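Local coordinates for N-alpha-acetyltransferase 35, NatC auxiliary subunit (Saccharomyces cerevisiae, PDB 6YGA), which serves as the auxiliary subunit of the NatC N-terminal acetyltransferase, which acetylates the N-terminal methionine of the L-A virus Gag protein, at residues Y520-M524 with D525-E529; Q426-V430 with N431-Y435; H477-E480 with T481-D485. All coordinates share one frame; numbering follows the deposited sequence.

Interaction 1 of 3, residues Y520-M524 with D525-E529; sequences YRFAM and DNEME
Phe-522 and Asn-526, one turn apart on helix 511-564, meet with the CB of Asn-526 over one face of the phenyl ring, offset toward the rim. This CH-pi contact places Asn-526 CB 4.1 Å from the centroid of the Phe-522 ring. The ring can receive it because its CG stands anti to the backbone N (chi1 168°), which swings the phenyl group forward beside its own carbonyl. Arg-521 passes Asp-525 with its chain extended from CG to NE, and the nearest atom of that chain to the acid is CG, 3.4 Å from Asp-525 OD2. The salt bridge is long, Arg-521 NE to Asp-525 OD2 3.7 Å. OD2 lies well out of the guanidinium plane, which stands 80° from the carboxylate, and no N-H is aimed at it. On the side facing helix 465-506, the selenomethionines Met-524 and Met-528 lie alongside each other, Met-524 SE touching Met-528 CG at 3.9 Å; Ile-497 and His-498 of that helix pack against them. Beneath these side chains the backbone widens into a pi-type turn. Ala-523 O accepts Glu-527 N at 2.7 Å and Met-528 N at 2.9 Å, from opposite faces of its carbonyl plane. The axes of 520-524 and 525-529 are 49° apart. The pi-type turn accompanies this bend, and a water bridges Met-524 O (2.8 Å) and Glu-529 N (3.0 Å), consistent with a local break in direct backbone pairing, while Arg-521 and Asp-525 contribute charge attraction without a directed hydrogen bond.

Interaction 2 of 3, residues Q426-V430 with N431-Y435; sequences QFESV and NSQVY
A Schellman motif ends helix 406-429 here, and its two backbone bonds are Ser-432 N to Phe-427 O and Asn-431 N to Glu-428 O, each 3.1 Å long. The first is nearly straight at the hydrogen. In the second the donor sits above the carbonyl plane, 75° out of it, and so uses no lone pair. Val-430 is the first residue to leave helical geometry, and Asn-431, with its positive phi of 60°, completes the turn before Ser-432 at the N-cap position of helix 433-456. Next to the turn, the ring of Phe-427 bridges the two helices. Its CG lies anti to the carbonyl carbon and beside the backbone N, which directs the phenyl group toward the incoming helix. There Tyr-435 CB sits over the ring centre, 3.5 Å from the Phe-427 centroid, in a CH-pi contact. The tyrosine ring itself slides off to one side: the two ring planes are 28° apart and the centroids 5.5 Å apart, so there is little overlap. Ser-432 CB also approaches the ring, 4.0 Å from Phe-427 CD1, and lies 4.1 Å from Val-430 CG2. Further back in the helix, Ser-429 OG donates to Gln-426 O at 2.8 Å. Leu-387 and Ser-391 of helix 386-402 also pack on Phe-427, while Tyr-435 leads on to Tyr-364 and Leu-365 of helix 360-372. A Schellman stop followed, after the three-residue link 430-432, by the next helix makes a tight interhelical turn, consistent with the TPR-like helical architecture expected for this part of the protein.

Interaction 3 of 3, residues H477-E480 with T481-D485; sequences HHLE and TFLKD
From His-477 to Asp-485 the backbone of helix 465-506 keeps regular alpha-helical i to i+4 hydrogen bonding, with the amides of Thr-481, Phe-482, Leu-483 and Lys-484 donating to the carbonyls of His-477, His-478, Leu-479 and Glu-480. This is one long helix of a helical bundle, amphipathic in its side chains. Leu-479 and Leu-483 are buried, with the partly exposed Phe-482 beside them. Leu-479 has CG anti to the backbone N (chi1 -179°), which carries the branch toward the next turn. As a result Leu-479 CD1 meets two partners, Leu-483 CG at 4.0 Å and Phe-482 CD2 at 4.1 Å. In Leu-483 CG instead lies beside its own backbone N (chi1 -72°), which turns the branch back toward Leu-479; the two side chains cross, and Leu-483 CG also lies 3.3 Å from Leu-479 O. Around this cluster, Leu-444 and Ile-448 of helix 433-456 and Ile-545 of helix 511-564 pack on Leu-479, Leu-541 and Leu-542 cover Leu-483, and Tyr-440 makes an edge-to-face pair with the Phe-482 ring. Glu-480 turns toward helix 511-564, where its carboxylate finds a weak hydrogen bond to Asn-546 and a long, weak ion pair with Lys-549. On the more exposed side, Thr-481 folds its hydroxyl back onto the preceding turn. The oxygen comes over one face of the His-477 imidazole, toward the rim, with CE1 the nearest ring atom. His-477 O is thus gripped twice, by Thr-481 OG1 and by Thr-481 N, each at 3.0 Å and arriving from opposite faces of the carbonyl plane.

Overall arrangement
All three contacts lie in the TPR-like range of the chain, in series along the sequence. Interaction 2 joins helix 406-429 to helix 433-456, and the latter packs against helix 465-506 at interaction 3; their centres are 19 Å apart and their nearest atoms about 7 Å. Helices 465-506 and 511-564 run antiparallel as a hairpin, with interaction 3 on the first arm and interaction 1 on the second, centres 27 Å and nearest atoms about 15 Å apart. Interactions 1 and 2 are 27 Å apart between centres, about 12 Å between nearest atoms. Of the three, interaction 1 lies farthest from the chain centre, at 42 Å. No other NatC subunit touches any of these segments.

Interaction 1 of 3, residues Y520-M524 with D525-E529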
# COMPACT_ATOMS: atom_id res chain seq x y z
N TYR B 520 47.76 4.46 -28.23
CA TYR B 520 47.87 4.23 -26.79
C TYR B 520 47.45 5.47 -25.99
O TYR B 520 46.82 5.34 -24.94
CB TYR B 520 49.30 3.82 -26.43
CG TYR B 520 49.59 3.81 -24.95
CD1 TYR B 520 49.11 2.78 -24.14
CD2 TYR B 520 50.35 4.81 -24.36
CE1 TYR B 520 49.38 2.76 -22.78
CE2 TYR B 520 50.62 4.80 -23.00
CZ TYR B 520 50.13 3.77 -22.22
OH TYR B 520 50.40 3.75 -20.87
N ARG B 521 47.81 6.66 -26.47
CA ARG B 521 47.46 7.87 -25.74
C ARG B 521 45.96 8.11 -25.75
O ARG B 521 45.38 8.52 -24.73
CB ARG B 521 48.20 9.08 -26.33
CG ARG B 521 48.01 10.35 -25.52
CD ARG B 521 48.49 11.58 -26.27
NE ARG B 521 48.59 12.73 -25.37
CZ ARG B 521 49.66 13.00 -24.63
NH1 ARG B 521 50.72 12.20 -24.70
NH2 ARG B 521 49.68 14.05 -23.84
N PHE B 522 45.30 7.86 -26.88
CA PHE B 522 43.85 8.01 -26.95
C PHE B 522 43.15 7.07 -25.97
O PHE B 522 42.21 7.47 -25.28
CB PHE B 522 43.36 7.77 -28.37
CG PHE B 522 41.86 7.61 -28.48
CD1 PHE B 522 41.04 8.73 -28.57
CD2 PHE B 522 41.28 6.35 -28.50
CE1 PHE B 522 39.67 8.58 -28.68
CE2 PHE B 522 39.91 6.21 -28.60
CZ PHE B 522 39.10 7.32 -28.69
N ALA B 523 43.61 5.82 -25.90
CA ALA B 523 42.98 4.86 -24.99
C ALA B 523 43.11 5.32 -23.55
O ALA B 523 42.14 5.26 -22.78
CB ALA B 523 43.61 3.48 -25.18
N MSE B 524 44.29 5.78 -23.16
CA MSE B 524 44.52 6.25 -21.80
C MSE B 524 43.67 7.48 -21.49
O MSE B 524 43.15 7.62 -20.38
CB MSE B 524 46.00 6.57 -21.58
CG MSE B 524 46.90 5.36 -21.67
SE MSE B 524 46.71 4.17 -20.13
CE MSE B 524 47.83 5.14 -18.86
N ASP B 525 43.53 8.36 -22.47
CA ASP B 525 42.80 9.61 -22.26
C ASP B 525 41.29 9.42 -22.32
O ASP B 525 40.56 10.19 -21.68
CB ASP B 525 43.24 10.66 -23.28
CG ASP B 525 44.66 11.14 -23.07
OD1 ASP B 525 45.18 11.00 -21.94
OD2 ASP B 525 45.26 11.66 -24.03
N ASN B 526 40.81 8.42 -23.06
CA ASN B 526 39.38 8.29 -23.32
C ASN B 526 38.75 7.02 -22.77
O ASN B 526 37.52 6.97 -22.65
CB ASN B 526 39.11 8.34 -24.83
CG ASN B 526 39.35 9.72 -25.42
OD1 ASN B 526 40.49 10.18 -25.52
ND2 ASN B 526 38.28 10.38 -25.84
N GLU B 527 39.53 5.99 -22.42
CA GLU B 527 38.94 4.70 -22.08
C GLU B 527 39.42 4.14 -20.75
O GLU B 527 38.65 3.49 -20.04
CB GLU B 527 39.23 3.69 -23.19
CG GLU B 527 38.51 3.98 -24.49
CD GLU B 527 38.82 2.97 -25.58
OE1 GLU B 527 39.77 2.18 -25.40
OE2 GLU B 527 38.11 2.96 -26.60
N MSE B 528 40.68 4.37 -20.40
CA MSE B 528 41.28 3.71 -19.23
C MSE B 528 40.60 4.06 -17.91
O MSE B 528 40.31 3.17 -17.11
CB MSE B 528 42.77 4.06 -19.14
CG MSE B 528 43.50 3.30 -18.04
SE MSE B 528 43.36 1.35 -18.21
CE MSE B 528 45.26 0.93 -18.13
N GLU B 529 40.35 5.35 -17.69
CA GLU B 529 39.77 5.77 -16.42
C GLU B 529 38.40 5.14 -16.20
O GLU B 529 38.08 4.71 -15.08
CB GLU B 529 39.67 7.30 -16.38
CG GLU B 529 39.12 7.86 -15.08
CD GLU B 529 39.11 9.38 -15.06
OE1 GLU B 529 39.68 9.99 -15.99
OE2 GLU B 529 38.54 9.96 -14.12
O HOH W 1 40.54 7.76 -19.49

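Interaction 2 of 3, residues Q426-V430 with N431-Y435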
# COMPACT_ATOMS: atom_id res chain seq x y z
N GLN B 426 14.40 -8.49 -27.33
CA GLN B 426 14.36 -7.65 -28.53
C GLN B 426 15.75 -7.13 -28.87
O GLN B 426 16.12 -7.07 -30.05
CB GLN B 426 13.37 -6.50 -28.34
CG GLN B 426 13.10 -5.69 -29.60
CD GLN B 426 12.38 -6.49 -30.67
OE1 GLN B 426 11.63 -7.42 -30.38
NE2 GLN B 426 12.60 -6.13 -31.93
N PHE B 427 16.53 -6.74 -27.86
CA PHE B 427 17.94 -6.45 -28.07
C PHE B 427 18.67 -7.67 -28.62
O PHE B 427 19.54 -7.55 -29.49
CB PHE B 427 18.60 -6.00 -26.77
CG PHE B 427 18.38 -4.55 -26.44
CD1 PHE B 427 18.76 -3.55 -27.32
CD2 PHE B 427 17.83 -4.18 -25.22
CE1 PHE B 427 18.57 -2.22 -27.01
CE2 PHE B 427 17.64 -2.85 -24.90
CZ PHE B 427 18.01 -1.87 -25.79
N GLU B 428 18.32 -8.86 -28.12
CA GLU B 428 18.99 -10.08 -28.57
C GLU B 428 18.72 -10.35 -30.04
O GLU B 428 19.60 -10.81 -30.77
CB GLU B 428 18.53 -11.25 -27.70
CG GLU B 428 19.61 -12.30 -27.45
CD GLU B 428 19.89 -13.15 -28.66
OE1 GLU B 428 18.95 -13.42 -29.44
OE2 GLU B 428 21.06 -13.54 -28.85
N SER B 429 17.50 -10.06 -30.51
CA SER B 429 17.16 -10.35 -31.90
C SER B 429 17.90 -9.43 -32.86
O SER B 429 18.12 -9.79 -34.02
CB SER B 429 15.65 -10.24 -32.12
OG SER B 429 15.19 -8.93 -31.86
N VAL B 430 18.30 -8.24 -32.41
CA VAL B 430 19.07 -7.32 -33.24
C VAL B 430 20.55 -7.36 -32.89
O VAL B 430 21.32 -6.51 -33.38
CB VAL B 430 18.52 -5.88 -33.15
CG1 VAL B 430 17.07 -5.84 -33.61
CG2 VAL B 430 18.65 -5.35 -31.73
N ASN B 431 20.97 -8.31 -32.06
CA ASN B 431 22.39 -8.56 -31.78
C ASN B 431 23.09 -7.34 -31.18
O ASN B 431 24.25 -7.06 -31.47
CB ASN B 431 23.11 -9.05 -33.03
CG ASN B 431 22.72 -10.46 -33.44
OD1 ASN B 431 22.48 -11.32 -32.58
ND2 ASN B 431 22.65 -10.71 -34.74
N SER B 432 22.38 -6.60 -30.32
CA SER B 432 22.95 -5.47 -29.59
C SER B 432 23.31 -5.98 -28.20
O SER B 432 22.52 -5.89 -27.26
CB SER B 432 21.98 -4.29 -29.54
OG SER B 432 22.62 -3.15 -29.00
N GLN B 433 24.52 -6.53 -28.07
CA GLN B 433 24.89 -7.30 -26.89
C GLN B 433 25.25 -6.45 -25.68
O GLN B 433 25.13 -6.92 -24.55
CB GLN B 433 26.04 -8.24 -27.23
CG GLN B 433 25.66 -9.33 -28.23
CD GLN B 433 24.44 -10.13 -27.79
OE1 GLN B 433 24.37 -10.60 -26.66
NE2 GLN B 433 23.48 -10.27 -28.69
N VAL B 434 25.67 -5.20 -25.88
CA VAL B 434 25.96 -4.33 -24.74
C VAL B 434 24.68 -3.98 -24.00
O VAL B 434 24.59 -4.13 -22.78
CB VAL B 434 26.71 -3.07 -25.20
CG1 VAL B 434 26.98 -2.14 -24.03
CG2 VAL B 434 28.02 -3.45 -25.88
N TYR B 435 23.66 -3.52 -24.73
CA TYR B 435 22.38 -3.21 -24.09
C TYR B 435 21.69 -4.47 -23.60
O TYR B 435 21.05 -4.46 -22.54
CB TYR B 435 21.48 -2.42 -25.04
CG TYR B 435 22.09 -1.13 -25.52
CD1 TYR B 435 22.38 -0.10 -24.63
CD2 TYR B 435 22.39 -0.94 -26.86
CE1 TYR B 435 22.94 1.08 -25.07
CE2 TYR B 435 22.95 0.24 -27.31
CZ TYR B 435 23.22 1.25 -26.40
OH TYR B 435 23.78 2.43 -26.83

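Interaction 3 of 3, residues H477-E480 with T481-D485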
# COMPACT_ATOMS: atom_id res chain seq x y z
N HIS B 477 23.65 -17.33 -8.29
CA HIS B 477 24.76 -18.02 -8.94
C HIS B 477 24.88 -17.60 -10.39
O HIS B 477 25.98 -17.38 -10.90
CB HIS B 477 24.58 -19.53 -8.81
CG HIS B 477 25.70 -20.33 -9.42
ND1 HIS B 477 25.67 -20.79 -10.71
CD2 HIS B 477 26.87 -20.76 -8.89
CE1 HIS B 477 26.77 -21.47 -10.97
NE2 HIS B 477 27.52 -21.47 -9.88
N HIS B 478 23.74 -17.47 -11.09
CA HIS B 478 23.77 -17.01 -12.47
C HIS B 478 24.20 -15.55 -12.57
O HIS B 478 24.90 -15.17 -13.51
CB HIS B 478 22.41 -17.21 -13.13
CG HIS B 478 22.15 -18.62 -13.56
ND1 HIS B 478 22.34 -19.05 -14.86
CD2 HIS B 478 21.73 -19.71 -12.87
CE1 HIS B 478 22.04 -20.33 -14.95
NE2 HIS B 478 21.66 -20.75 -13.76
N LEU B 479 23.78 -14.72 -11.61
CA LEU B 479 24.20 -13.32 -11.63
C LEU B 479 25.70 -13.19 -11.37
O LEU B 479 26.37 -12.37 -12.00
CB LEU B 479 23.40 -12.51 -10.61
CG LEU B 479 23.73 -11.02 -10.57
CD1 LEU B 479 23.69 -10.41 -11.96
CD2 LEU B 479 22.77 -10.29 -9.65
N GLU B 480 26.24 -14.01 -10.46
CA GLU B 480 27.67 -13.94 -10.19
C GLU B 480 28.48 -14.41 -11.39
O GLU B 480 29.51 -13.81 -11.73
CB GLU B 480 28.01 -14.77 -8.95
CG GLU B 480 29.44 -14.58 -8.45
CD GLU B 480 30.13 -15.90 -8.16
OE1 GLU B 480 29.52 -16.96 -8.41
OE2 GLU B 480 31.29 -15.87 -7.69
N THR B 481 28.02 -15.47 -12.06
CA THR B 481 28.69 -15.94 -13.27
C THR B 481 28.68 -14.87 -14.36
O THR B 481 29.69 -14.63 -15.02
CB THR B 481 28.03 -17.22 -13.78
OG1 THR B 481 28.17 -18.26 -12.81
CG2 THR B 481 28.66 -17.67 -15.09
N PHE B 482 27.52 -14.23 -14.56
CA PHE B 482 27.43 -13.14 -15.52
C PHE B 482 28.35 -11.99 -15.15
O PHE B 482 29.05 -11.44 -16.01
CB PHE B 482 25.97 -12.68 -15.62
CG PHE B 482 25.79 -11.36 -16.33
CD1 PHE B 482 25.79 -11.31 -17.72
CD2 PHE B 482 25.60 -10.19 -15.62
CE1 PHE B 482 25.61 -10.10 -18.38
CE2 PHE B 482 25.42 -8.99 -16.27
CZ PHE B 482 25.43 -8.94 -17.65
N LEU B 483 28.37 -11.60 -13.87
CA LEU B 483 29.22 -10.49 -13.46
C LEU B 483 30.70 -10.85 -13.59
O LEU B 483 31.52 -9.99 -13.94
CB LEU B 483 28.91 -10.08 -12.03
CG LEU B 483 27.58 -9.36 -11.79
CD1 LEU B 483 27.38 -9.15 -10.31
CD2 LEU B 483 27.54 -8.03 -12.54
N LYS B 484 31.06 -12.11 -13.31
CA LYS B 484 32.46 -12.51 -13.40
C LYS B 484 32.95 -12.45 -14.84
O LYS B 484 34.07 -12.00 -15.11
CB LYS B 484 32.65 -13.91 -12.83
CG LYS B 484 34.10 -14.30 -12.63
CD LYS B 484 34.78 -13.36 -11.65
CE LYS B 484 36.29 -13.55 -11.63
NZ LYS B 484 36.91 -12.64 -10.63
N ASP B 485 32.12 -12.90 -15.79
CA ASP B 485 32.46 -12.78 -17.20
C ASP B 485 32.54 -11.33 -17.63
O ASP B 485 33.43 -10.95 -18.41
CB ASP B 485 31.44 -13.54 -18.05
CG ASP B 485 31.41 -15.03 -17.75
OD1 ASP B 485 32.30 -15.52 -17.01
OD2 ASP B 485 30.50 -15.72 -18.25